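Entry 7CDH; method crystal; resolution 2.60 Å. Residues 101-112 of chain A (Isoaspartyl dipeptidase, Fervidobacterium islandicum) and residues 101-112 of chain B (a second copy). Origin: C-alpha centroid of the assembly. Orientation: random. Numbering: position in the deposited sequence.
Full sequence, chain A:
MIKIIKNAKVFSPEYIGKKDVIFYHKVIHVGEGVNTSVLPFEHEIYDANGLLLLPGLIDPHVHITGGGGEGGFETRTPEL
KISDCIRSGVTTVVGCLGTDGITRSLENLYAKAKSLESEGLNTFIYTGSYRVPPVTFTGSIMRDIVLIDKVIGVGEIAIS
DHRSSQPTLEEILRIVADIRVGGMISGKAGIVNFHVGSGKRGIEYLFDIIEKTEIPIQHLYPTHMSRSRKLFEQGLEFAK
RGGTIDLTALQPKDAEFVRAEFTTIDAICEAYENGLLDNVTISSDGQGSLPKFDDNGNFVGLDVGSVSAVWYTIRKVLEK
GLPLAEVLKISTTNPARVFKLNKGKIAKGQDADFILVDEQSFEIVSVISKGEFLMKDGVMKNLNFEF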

# COMPACT_ATOMS: atom_id res chain seq x y z
N GLY A 101 10.29 -18.82 -6.78
CA GLY A 101 9.72 -18.09 -5.64
C GLY A 101 8.30 -17.59 -5.89
O GLY A 101 7.85 -16.83 -5.05
N ILE A 102 7.65 -18.00 -6.99
CA ILE A 102 6.28 -17.55 -7.42
C ILE A 102 5.26 -18.61 -7.01
O ILE A 102 4.27 -18.24 -6.35
CB ILE A 102 6.17 -17.32 -8.94
CG1 ILE A 102 7.23 -16.37 -9.47
CG2 ILE A 102 4.78 -16.84 -9.31
CD1 ILE A 102 7.06 -14.96 -8.98
N THR A 103 5.48 -19.86 -7.45
CA THR A 103 4.50 -20.97 -7.34
C THR A 103 4.84 -21.79 -6.11
O THR A 103 4.03 -22.62 -5.71
CB THR A 103 4.40 -21.87 -8.58
OG1 THR A 103 5.41 -22.87 -8.55
CG2 THR A 103 4.50 -21.15 -9.91
N ARG A 104 6.03 -21.59 -5.56
CA ARG A 104 6.40 -22.18 -4.25
C ARG A 104 6.38 -21.06 -3.22
O ARG A 104 7.03 -20.07 -3.44
CB ARG A 104 7.79 -22.82 -4.35
CG ARG A 104 7.97 -23.73 -5.55
CD ARG A 104 7.22 -25.03 -5.35
NE ARG A 104 7.78 -26.04 -6.21
CZ ARG A 104 7.39 -27.30 -6.25
NH1 ARG A 104 6.39 -27.69 -5.48
NH2 ARG A 104 8.00 -28.14 -7.07
N SER A 105 5.57 -21.19 -2.19
CA SER A 105 5.32 -20.16 -1.15
C SER A 105 6.17 -20.46 0.09
O SER A 105 6.42 -21.64 0.43
CB SER A 105 3.83 -20.11 -0.87
OG SER A 105 3.47 -20.80 0.30
N LEU A 106 6.56 -19.41 0.80
CA LEU A 106 7.26 -19.54 2.09
C LEU A 106 6.33 -20.21 3.11
O LEU A 106 6.83 -20.98 3.94
CB LEU A 106 7.71 -18.15 2.54
CG LEU A 106 8.92 -17.60 1.80
CD1 LEU A 106 9.22 -16.20 2.27
CD2 LEU A 106 10.13 -18.51 2.01
N GLU A 107 5.03 -19.95 3.04
CA GLU A 107 4.10 -20.40 4.11
C GLU A 107 3.95 -21.92 3.98
O GLU A 107 3.83 -22.63 5.01
CB GLU A 107 2.74 -19.68 4.02
CG GLU A 107 2.81 -18.19 4.27
CD GLU A 107 3.28 -17.32 3.11
OE1 GLU A 107 3.57 -17.87 1.99
OE2 GLU A 107 3.41 -16.09 3.33
N ASN A 108 4.00 -22.41 2.75
CA ASN A 108 4.02 -23.86 2.46
C ASN A 108 5.33 -24.47 2.98
O ASN A 108 5.27 -25.60 3.50
CB ASN A 108 3.82 -24.09 0.97
CG ASN A 108 3.78 -25.53 0.54
OD1 ASN A 108 4.54 -25.91 -0.36
ND2 ASN A 108 2.85 -26.28 1.11
N LEU A 109 6.46 -23.77 2.83
CA LEU A 109 7.77 -24.24 3.30
C LEU A 109 7.73 -24.44 4.82
O LEU A 109 8.24 -25.45 5.31
CB LEU A 109 8.83 -23.23 2.92
CG LEU A 109 10.21 -23.53 3.48
CD1 LEU A 109 10.74 -24.81 2.87
CD2 LEU A 109 11.16 -22.38 3.23
N TYR A 110 7.13 -23.49 5.51
CA TYR A 110 6.96 -23.50 6.98
C TYR A 110 6.06 -24.69 7.36
O TYR A 110 6.38 -25.43 8.31
CB TYR A 110 6.36 -22.15 7.40
CG TYR A 110 6.03 -22.04 8.86
CD1 TYR A 110 7.00 -21.66 9.75
CD2 TYR A 110 4.76 -22.30 9.36
CE1 TYR A 110 6.76 -21.56 11.11
CE2 TYR A 110 4.49 -22.19 10.72
CZ TYR A 110 5.50 -21.84 11.60
OH TYR A 110 5.34 -21.69 12.95
N ALA A 111 4.90 -24.80 6.69
CA ALA A 111 3.87 -25.83 6.98
C ALA A 111 4.52 -27.21 6.82
O ALA A 111 4.35 -28.03 7.73
CB ALA A 111 2.66 -25.66 6.08
N LYS A 112 5.21 -27.45 5.70
CA LYS A 112 5.97 -28.70 5.44
C LYS A 112 7.01 -28.93 6.54
O LYS A 112 7.00 -30.04 7.10
CB LYS A 112 6.67 -28.66 4.09
CG LYS A 112 7.42 -29.93 3.73
CD LYS A 112 6.62 -31.19 3.93
CE LYS A 112 7.08 -32.32 3.04
NZ LYS A 112 6.37 -33.59 3.33
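Chain B, residues 101-112: GITRSLENLYAK

Chain B meets chain A across an exact two-fold axis, so each contact described from one side recurs with the chains exchanged. The two stretches run in opposite directions where they pair: the CA atoms of B:Thr103 and A:Asn108 lie 4.5 Å apart, those of B:Ser105 and A:Ser105 6.7 Å, and those of B:Asn108 and A:Thr103 4.5 Å. Like chain A, chain B begins as a loop and enters a helix at B:Leu106 that continues past B:Lys112. The contact buries 521 Å², summed over both sides, and no direct hydrogen bond crosses it.

B:Gly101 makes no contact. At B:Ile102 (phi/psi -100/-55, chi1 and chi2 both m) the backbone approaches the partner helix, with B:Ile102 O 3.4 Å from A:Glu107 CB. The same carbonyl accepts a hydrogen bond from a water (2.7 Å from B:Ile102 O to the water oxygen), and this water also bonds A:Ser105 OG at 2.9 Å, bridging the chains.

B:Thr103, in the p rotamer, loses 78 Å² to chain A, and it packs against the first turns of the opposing helix. B:Thr103 CB stands 3.6 Å from A:Ala111 CB and 3.8 Å from A:Glu107 O, while B:Thr103 O lies 3.3 Å from A:Asn108 CB. The CA-to-CB bond of A:Ala111 points toward chain B, so its methyl group meets B:Thr103 directly. B:Arg104 follows in an extended conformation (-106/121); its CA-to-CB bond points away, but the end of the side chain comes back nearer.

B:Ser105 marks the centre of the contact, B:Ser105 CB lying 4.0 Å from A:Ser105 CB across the axis. Its hydroxyl caps the helix that follows, B:Ser105 OG accepting from B:Asn108 N at 3.0 Å, and it also bonds the second bridging water, 2.9 Å from B:Ser105 OG, which donates to A:Ile102 O at 2.7 Å.

From here one side of the helix, carrying B:Glu107, B:Asn108 and B:Ala111, lies against chain A. B:Leu106 is out of reach. B:Glu107 directs its CA-to-CB bond toward the partner, placing B:Glu107 CB 3.4 Å from A:Ile102 O, although the end of the side chain leads away; B:Glu107 CG remains 4.5 Å from A:Ile102 CG2. B:Asn108 CB sits 3.3 Å from A:Thr103 O. B:Leu109 points away. One turn beyond B:Glu107, B:Ala111 N donates to B:Glu107 O at 2.9 Å, and B:Ala111 CB closes on A:Thr103 CB at 3.6 Å. B:Lys112 no longer reaches chain A.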

# COMPACT_ATOMS: atom_id res chain seq x y z
N GLY B 101 -6.25 -21.36 3.27
CA GLY B 101 -5.84 -20.35 2.27
C GLY B 101 -4.55 -19.63 2.63
O GLY B 101 -4.27 -18.67 1.95
N ILE B 102 -3.81 -20.09 3.66
CA ILE B 102 -2.55 -19.46 4.18
C ILE B 102 -1.35 -20.21 3.62
O ILE B 102 -0.47 -19.54 3.05
CB ILE B 102 -2.46 -19.48 5.72
CG1 ILE B 102 -3.69 -18.85 6.39
CG2 ILE B 102 -1.19 -18.79 6.19
CD1 ILE B 102 -3.80 -17.38 6.15
N THR B 103 -1.31 -21.53 3.83
CA THR B 103 -0.13 -22.38 3.54
C THR B 103 -0.33 -23.04 2.19
O THR B 103 0.63 -23.61 1.66
CB THR B 103 0.17 -23.45 4.62
OG1 THR B 103 -0.62 -24.61 4.40
CG2 THR B 103 -0.05 -23.01 6.05
N ARG B 104 -1.54 -22.98 1.66
CA ARG B 104 -1.81 -23.41 0.27
C ARG B 104 -2.02 -22.14 -0.56
O ARG B 104 -2.86 -21.35 -0.18
CB ARG B 104 -3.04 -24.31 0.23
CG ARG B 104 -3.02 -25.43 1.25
CD ARG B 104 -2.03 -26.50 0.84
NE ARG B 104 -2.37 -27.74 1.51
CZ ARG B 104 -1.73 -28.88 1.34
NH1 ARG B 104 -0.69 -28.93 0.53
NH2 ARG B 104 -2.15 -29.95 1.99
N SER B 105 -1.22 -21.92 -1.58
CA SER B 105 -1.21 -20.71 -2.42
C SER B 105 -2.00 -20.95 -3.72
O SER B 105 -2.02 -22.08 -4.25
CB SER B 105 0.24 -20.31 -2.66
OG SER B 105 0.71 -20.71 -3.93
N LEU B 106 -2.60 -19.89 -4.24
CA LEU B 106 -3.28 -19.93 -5.54
C LEU B 106 -2.26 -20.22 -6.64
O LEU B 106 -2.61 -20.92 -7.61
CB LEU B 106 -4.00 -18.60 -5.76
CG LEU B 106 -5.29 -18.45 -4.95
CD1 LEU B 106 -5.87 -17.07 -5.18
CD2 LEU B 106 -6.30 -19.52 -5.33
N GLU B 107 -1.03 -19.73 -6.51
CA GLU B 107 -0.05 -19.79 -7.63
C GLU B 107 0.40 -21.25 -7.75
O GLU B 107 0.63 -21.74 -8.89
CB GLU B 107 1.14 -18.85 -7.39
CG GLU B 107 0.77 -17.38 -7.38
CD GLU B 107 0.16 -16.83 -6.09
OE1 GLU B 107 0.00 -17.61 -5.09
OE2 GLU B 107 -0.21 -15.63 -6.11
N ASN B 108 0.47 -21.94 -6.63
CA ASN B 108 0.74 -23.40 -6.60
C ASN B 108 -0.43 -24.16 -7.24
O ASN B 108 -0.16 -25.15 -7.94
CB ASN B 108 1.01 -23.83 -5.16
CG ASN B 108 1.34 -25.29 -4.99
OD1 ASN B 108 0.69 -25.97 -4.17
ND2 ASN B 108 2.39 -25.74 -5.66
N LEU B 109 -1.68 -23.73 -6.99
CA LEU B 109 -2.88 -24.37 -7.55
C LEU B 109 -2.82 -24.29 -9.08
O LEU B 109 -3.13 -25.28 -9.74
CB LEU B 109 -4.11 -23.66 -7.02
CG LEU B 109 -5.41 -24.13 -7.65
CD1 LEU B 109 -5.66 -25.57 -7.28
CD2 LEU B 109 -6.57 -23.25 -7.22
N TYR B 110 -2.43 -23.14 -9.59
CA TYR B 110 -2.29 -22.86 -11.03
C TYR B 110 -1.18 -23.76 -11.59
O TYR B 110 -1.36 -24.38 -12.66
CB TYR B 110 -1.97 -21.37 -11.20
CG TYR B 110 -1.70 -20.94 -12.62
CD1 TYR B 110 -2.74 -20.61 -13.45
CD2 TYR B 110 -0.42 -20.85 -13.14
CE1 TYR B 110 -2.55 -20.24 -14.77
CE2 TYR B 110 -0.19 -20.46 -14.45
CZ TYR B 110 -1.27 -20.17 -15.27
OH TYR B 110 -1.16 -19.77 -16.57
N ALA B 111 -0.01 -23.75 -10.94
CA ALA B 111 1.19 -24.49 -11.38
C ALA B 111 0.84 -25.98 -11.47
O ALA B 111 1.15 -26.58 -12.50
CB ALA B 111 2.37 -24.24 -10.45
N LYS B 112 0.23 -26.54 -10.42
CA LYS B 112 -0.27 -27.94 -10.39
C LYS B 112 -1.26 -28.19 -11.54
O LYS B 112 -1.04 -29.15 -12.28
CB LYS B 112 -0.94 -28.28 -9.07
CG LYS B 112 -1.41 -29.72 -8.95
CD LYS B 112 -0.38 -30.73 -9.35
CE LYS B 112 -0.59 -32.07 -8.67
NZ LYS B 112 0.35 -33.10 -9.17
O HOH W 1 0.75 -20.01 0.66
O HOH W 2 3.21 -19.35 -4.11